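Local coordinates for protein chitinase (Thermococcus chitonophagus, PDB 5XSW) that probably hydrolyses internal linkages of chitin as an endochitinase, its catalytic region here holding bound sugar and preceded by a small all-beta domain, at residues 32-44 with 91-105. Residues are numbered along the deposited sequence; the frame is centred on the assembly and turned at random.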
loop_
_atom_site.group_PDB
_atom_site.type_symbol
_atom_site.label_atom_id
_atom_site.label_comp_id
_atom_site.label_asym_id
_atom_site.label_seq_id
_atom_site.Cartn_x
_atom_site.Cartn_y
_atom_site.Cartn_z
ATOM N N CYS A 32 10.657 12.417 -10.812
ATOM C CA CYS A 32 9.325 12.929 -11.049
ATOM C C CYS A 32 9.189 14.230 -10.232
ATOM O O CYS A 32 9.686 14.329 -9.078
ATOM C CB CYS A 32 8.225 11.929 -10.608
ATOM S SG CYS A 32 6.640 12.306 -11.212
ATOM N N PHE A 33 8.529 15.209 -10.833
ATOM C CA PHE A 33 8.108 16.422 -10.103
ATOM C C PHE A 33 6.618 16.446 -10.018
ATOM O O PHE A 33 5.923 16.352 -11.036
ATOM C CB PHE A 33 8.635 17.723 -10.812
ATOM C CG PHE A 33 10.121 17.777 -10.910
ATOM C CD1 PHE A 33 10.895 18.107 -9.803
ATOM C CD2 PHE A 33 10.763 17.480 -12.096
ATOM C CE1 PHE A 33 12.293 18.157 -9.890
ATOM C CE2 PHE A 33 12.162 17.503 -12.193
ATOM C CZ PHE A 33 12.927 17.828 -11.092
ATOM N N ASP A 34 6.088 16.597 -8.813
ATOM C CA ASP A 34 4.660 16.729 -8.638
ATOM C C ASP A 34 4.365 18.203 -8.307
ATOM O O ASP A 34 4.810 18.687 -7.270
ATOM C CB ASP A 34 4.132 15.851 -7.491
ATOM C CG ASP A 34 4.088 14.360 -7.851
ATOM O OD1 ASP A 34 4.483 14.020 -8.981
ATOM O OD2 ASP A 34 3.657 13.575 -6.974
ATOM N N ILE A 35 3.618 18.872 -9.174
ATOM C CA ILE A 35 3.361 20.326 -8.989
ATOM C C ILE A 35 2.013 20.589 -8.382
ATOM O O ILE A 35 0.981 20.242 -8.956
ATOM C CB ILE A 35 3.516 21.044 -10.353
ATOM C CG1 ILE A 35 4.993 20.871 -10.796
ATOM C CG2 ILE A 35 3.118 22.530 -10.204
ATOM C CD1 ILE A 35 5.352 21.608 -12.042
ATOM N N LYS A 36 2.003 21.164 -7.175
ATOM C CA LYS A 36 0.771 21.602 -6.543
ATOM C C LYS A 36 0.098 22.762 -7.331
ATOM O O LYS A 36 -1.089 22.714 -7.661
ATOM C CB LYS A 36 1.072 22.058 -5.123
ATOM C CG LYS A 36 -0.170 22.352 -4.269
ATOM C CD LYS A 36 0.230 23.124 -2.993
ATOM C CE LYS A 36 -0.906 23.208 -1.967
ATOM N NZ LYS A 36 -1.240 21.877 -1.303
ATOM N N ASN A 37 0.878 23.818 -7.592
ATOM C CA ASN A 37 0.409 24.910 -8.437
ATOM C C ASN A 37 1.621 25.750 -8.856
ATOM O O ASN A 37 2.761 25.449 -8.473
ATOM C CB ASN A 37 -0.677 25.747 -7.736
ATOM C CG ASN A 37 -0.290 26.208 -6.361
ATOM O OD1 ASN A 37 0.810 26.720 -6.158
ATOM N ND2 ASN A 37 -1.216 26.068 -5.402
ATOM N N ILE A 38 1.379 26.709 -9.739
ATOM C CA ILE A 38 2.424 27.646 -10.188
ATOM C C ILE A 38 1.815 29.039 -9.853
ATOM O O ILE A 38 0.665 29.292 -10.190
ATOM C CB ILE A 38 2.723 27.580 -11.691
ATOM C CG1 ILE A 38 3.103 26.174 -12.160
ATOM C CG2 ILE A 38 3.895 28.543 -12.099
ATOM C CD1 ILE A 38 1.903 25.405 -12.676
ATOM N N THR A 39 2.557 29.907 -9.185
ATOM C CA THR A 39 2.020 31.257 -8.975
ATOM C C THR A 39 2.815 32.273 -9.804
ATOM O O THR A 39 3.995 32.076 -10.125
ATOM C CB THR A 39 2.062 31.697 -7.508
ATOM O OG1 THR A 39 3.381 31.492 -6.963
ATOM C CG2 THR A 39 1.026 30.956 -6.652
ATOM N N PHE A 40 2.171 33.380 -10.128
ATOM C CA PHE A 40 2.963 34.503 -10.614
ATOM C C PHE A 40 2.199 35.786 -10.259
ATOM O O PHE A 40 1.064 35.733 -9.799
ATOM C CB PHE A 40 3.228 34.396 -12.126
ATOM C CG PHE A 40 1.958 34.522 -12.979
ATOM C CD1 PHE A 40 1.503 35.774 -13.416
ATOM C CD2 PHE A 40 1.244 33.387 -13.366
ATOM C CE1 PHE A 40 0.333 35.890 -14.226
ATOM C CE2 PHE A 40 0.089 33.465 -14.152
ATOM C CZ PHE A 40 -0.382 34.747 -14.603
ATOM N N GLU A 41 2.843 36.930 -10.489
ATOM C CA GLU A 41 2.222 38.199 -10.143
ATOM C C GLU A 41 2.047 39.052 -11.393
ATOM O O GLU A 41 2.858 38.990 -12.306
ATOM C CB GLU A 41 3.052 38.922 -9.073
ATOM C CG GLU A 41 2.919 38.253 -7.710
ATOM C CD GLU A 41 3.995 38.699 -6.697
ATOM O OE1 GLU A 41 3.714 38.641 -5.485
ATOM O OE2 GLU A 41 5.120 39.074 -7.091
ATOM N N THR A 42 0.932 39.775 -11.432
ATOM C CA THR A 42 0.703 40.816 -12.425
ATOM C C THR A 42 -0.315 41.823 -11.866
ATOM O O THR A 42 -1.177 41.467 -11.047
ATOM C CB THR A 42 0.204 40.229 -13.749
ATOM O OG1 THR A 42 -0.142 41.286 -14.650
ATOM C CG2 THR A 42 -1.043 39.328 -13.505
ATOM N N THR A 43 -0.184 43.096 -12.260
ATOM C CA THR A 43 -1.205 44.097 -11.935
ATOM C C THR A 43 -2.218 44.186 -13.071
ATOM O O THR A 43 -3.236 44.870 -12.959
ATOM C CB THR A 43 -0.565 45.500 -11.703
ATOM O OG1 THR A 43 0.242 45.840 -12.845
ATOM C CG2 THR A 43 0.328 45.472 -10.487
ATOM N N GLY A 44 -1.917 43.532 -14.185
ATOM C CA GLY A 44 -2.819 43.525 -15.323
ATOM C C GLY A 44 -4.021 42.615 -15.093
ATOM O O GLY A 44 -4.197 42.068 -14.000
ATOM N N SER A 91 -2.080 46.785 -17.451
ATOM C CA SER A 91 -2.619 47.815 -16.580
ATOM C C SER A 91 -1.824 47.807 -15.310
ATOM O O SER A 91 -1.241 46.778 -14.959
ATOM C CB SER A 91 -4.115 47.590 -16.327
ATOM O OG SER A 91 -4.502 48.057 -15.067
ATOM N N GLY A 92 -1.774 48.951 -14.625
ATOM C CA GLY A 92 -1.068 49.057 -13.360
ATOM C C GLY A 92 0.430 49.164 -13.576
ATOM O O GLY A 92 0.923 49.163 -14.719
ATOM N N ASP A 93 1.160 49.243 -12.471
ATOM C CA ASP A 93 2.589 49.503 -12.546
ATOM C C ASP A 93 3.509 48.259 -12.686
ATOM O O ASP A 93 4.731 48.406 -12.808
ATOM C CB ASP A 93 3.033 50.314 -11.318
ATOM C CG ASP A 93 2.806 49.585 -9.984
ATOM O OD1 ASP A 93 2.522 48.364 -9.960
ATOM O OD2 ASP A 93 2.935 50.242 -8.928
ATOM N N ASN A 94 2.943 47.048 -12.684
ATOM C CA ASN A 94 3.802 45.844 -12.823
ATOM C C ASN A 94 3.008 44.806 -13.562
ATOM O O ASN A 94 2.582 43.823 -12.971
ATOM C CB ASN A 94 4.219 45.350 -11.441
ATOM C CG ASN A 94 5.564 44.602 -11.433
ATOM O OD1 ASN A 94 6.138 44.185 -12.474
ATOM N ND2 ASN A 94 6.075 44.471 -10.251
ATOM N N PRO A 95 2.717 45.077 -14.832
ATOM C CA PRO A 95 1.737 44.292 -15.587
ATOM C C PRO A 95 2.306 42.981 -16.183
ATOM O O PRO A 95 1.555 42.030 -16.372
ATOM C CB PRO A 95 1.346 45.245 -16.711
ATOM C CG PRO A 95 2.637 46.021 -16.956
ATOM C CD PRO A 95 3.186 46.252 -15.592
ATOM N N TYR A 96 3.586 42.958 -16.540
ATOM C CA TYR A 96 4.196 41.722 -17.067
ATOM C C TYR A 96 4.274 40.601 -15.984
ATOM O O TYR A 96 4.744 40.846 -14.865
ATOM C CB TYR A 96 5.595 41.990 -17.623
ATOM C CG TYR A 96 5.614 43.081 -18.667
ATOM C CD1 TYR A 96 5.122 42.855 -19.936
ATOM C CD2 TYR A 96 6.114 44.351 -18.368
ATOM C CE1 TYR A 96 5.118 43.859 -20.900
ATOM C CE2 TYR A 96 6.127 45.357 -19.330
ATOM C CZ TYR A 96 5.622 45.109 -20.587
ATOM O OH TYR A 96 5.618 46.091 -21.549
ATOM N N PRO A 97 3.799 39.392 -16.325
ATOM C CA PRO A 97 3.888 38.214 -15.421
ATOM C C PRO A 97 5.289 38.079 -14.856
ATOM O O PRO A 97 6.238 37.995 -15.619
ATOM C CB PRO A 97 3.547 37.034 -16.352
ATOM C CG PRO A 97 2.534 37.640 -17.325
ATOM C CD PRO A 97 3.071 39.077 -17.573
ATOM N N HIS A 98 5.427 38.120 -13.538
ATOM C CA HIS A 98 6.757 38.069 -12.936
ATOM C C HIS A 98 6.695 37.276 -11.620
ATOM O O HIS A 98 5.609 36.962 -11.113
ATOM C CB HIS A 98 7.307 39.500 -12.649
ATOM C CG HIS A 98 6.392 40.307 -11.792
ATOM N ND1 HIS A 98 5.269 40.927 -12.299
ATOM C CD2 HIS A 98 6.424 40.601 -10.469
ATOM C CE1 HIS A 98 4.623 41.539 -11.317
ATOM N NE2 HIS A 98 5.310 41.367 -10.199
ATOM N N ASN A 99 7.867 37.037 -11.041
ATOM C CA ASN A 99 7.973 36.267 -9.817
ATOM C C ASN A 99 7.230 34.900 -9.925
ATOM O O ASN A 99 6.406 34.557 -9.074
ATOM C CB ASN A 99 7.415 37.036 -8.642
ATOM C CG ASN A 99 7.894 36.470 -7.338
ATOM O OD1 ASN A 99 8.966 35.816 -7.275
ATOM N ND2 ASN A 99 7.111 36.673 -6.290
ATOM N N PHE A 100 7.481 34.202 -11.017
ATOM C CA PHE A 100 6.946 32.864 -11.248
ATOM C C PHE A 100 7.501 31.954 -10.168
ATOM O O PHE A 100 8.698 31.991 -9.925
ATOM C CB PHE A 100 7.358 32.343 -12.623
ATOM C CG PHE A 100 6.480 32.828 -13.720
ATOM C CD1 PHE A 100 5.322 32.144 -14.051
ATOM C CD2 PHE A 100 6.796 33.993 -14.412
ATOM C CE1 PHE A 100 4.498 32.587 -15.068
ATOM C CE2 PHE A 100 5.970 34.441 -15.447
ATOM C CZ PHE A 100 4.824 33.749 -15.767
ATOM N N LYS A 101 6.650 31.170 -9.504
ATOM C CA LYS A 101 7.186 30.162 -8.586
ATOM C C LYS A 101 6.488 28.825 -8.828
ATOM O O LYS A 101 5.266 28.783 -8.824
ATOM C CB LYS A 101 7.007 30.562 -7.124
ATOM C CG LYS A 101 7.832 31.758 -6.672
ATOM C CD LYS A 101 7.225 32.325 -5.375
ATOM C CE LYS A 101 7.989 33.522 -4.822
ATOM N NZ LYS A 101 7.326 34.006 -3.574
ATOM N N ILE A 102 7.266 27.763 -9.042
ATOM C CA ILE A 102 6.683 26.418 -9.074
ATOM C C ILE A 102 6.538 25.914 -7.628
ATOM O O ILE A 102 7.507 25.880 -6.879
ATOM C CB ILE A 102 7.534 25.491 -9.879
ATOM C CG1 ILE A 102 7.550 25.963 -11.318
ATOM C CG2 ILE A 102 6.987 24.021 -9.761
ATOM C CD1 ILE A 102 8.435 25.129 -12.199
ATOM N N HIS A 103 5.334 25.569 -7.204
ATOM C CA HIS A 103 5.200 25.039 -5.856
ATOM C C HIS A 103 5.013 23.494 -5.920
ATOM O O HIS A 103 4.014 23.025 -6.473
ATOM C CB HIS A 103 4.023 25.672 -5.156
ATOM C CG HIS A 103 4.107 27.177 -5.110
ATOM N ND1 HIS A 103 4.815 27.848 -4.135
ATOM C CD2 HIS A 103 3.612 28.128 -5.945
ATOM C CE1 HIS A 103 4.709 29.158 -4.337
ATOM N NE2 HIS A 103 3.979 29.354 -5.426
ATOM N N TYR A 104 5.976 22.760 -5.409
ATOM C CA TYR A 104 5.867 21.280 -5.429
ATOM C C TYR A 104 4.842 20.825 -4.419
ATOM O O TYR A 104 4.511 21.535 -3.430
ATOM C CB TYR A 104 7.186 20.615 -5.102
ATOM C CG TYR A 104 8.247 20.929 -6.076
ATOM C CD1 TYR A 104 8.100 20.587 -7.415
ATOM C CD2 TYR A 104 9.393 21.607 -5.670
ATOM C CE1 TYR A 104 9.085 20.888 -8.324
ATOM C CE2 TYR A 104 10.390 21.915 -6.575
ATOM C CZ TYR A 104 10.226 21.551 -7.897
ATOM O OH TYR A 104 11.197 21.857 -8.801
ATOM N N LEU A 105 4.364 19.603 -4.603
ATOM C CA LEU A 105 3.388 19.077 -3.661
ATOM C C LEU A 105 4.161 18.511 -2.453
ATOM O O LEU A 105 4.412 17.299 -2.346
ATOM C CB LEU A 105 2.544 18.002 -4.365
ATOM C CG LEU A 105 1.367 17.433 -3.624
ATOM C CD1 LEU A 105 0.376 18.516 -3.206
ATOM C CD2 LEU A 105 0.743 16.434 -4.601
HETATM O O HOH W 1 4.631 33.958 -7.440
#
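Thr39 and Lys101 pair backbone to backbone in both directions, Thr39 N to Lys101 O and Lys101 N to Thr39 O. They lie midway along two antiparallel strands, 37-41 and 98-104. The hydroxyl of Thr39 has two further partners. Thr39 OG1 hydrogen-bonds His103 NE2 at the edge of the imidazole, 2.7 Å away, and bonds a water that donates to Asn99 O. Thr39 OG1 sits between its own backbone N and carbonyl carbon (chi1 51°), which brings it level with that ring. The other imidazole nitrogen, His103 ND1, bonds Glu108, so both ring nitrogens are satisfied.

A classic beta bulge sets Lys36 and Asn37 together against the single residue His103. Their two N-H groups share His103 O, and both bonds are weak. A second bulge lies between Thr39 and Glu41, where Phe40 CB rests over the Phe100 ring face, 3.7 Å from its centroid.

Glu41 N donates to His98 O at 2.8 Å, and Glu41 O accepts from His98 N. Glu41 CB lies over one face of the His98 ring, while ND1 gives a nearly straight bond (172°) to Tyr96 O, 2.6 Å away. An alanine in place of His98 would probably leave Tyr96 O without this donor and uncover Glu41 CB.

Beyond the strands, threonine hydroxyls bind the loop. Thr42 OG1 donates to Pro95 O from above the carbonyl plane and accepts from Gly44 N in an ST turn. Thr43 OG1 donates to a lone pair of Ser91 O, 2.7 Å away, and accepts from Asn94 N.

The pair belongs to the N-terminal beta domain. Strand 65-69 flanks strand 37-41, and Leu19 of strand 12-21 packs on Ile38 and Ile102. At the far end, Leu105 and Asp34 touch helix 475-482.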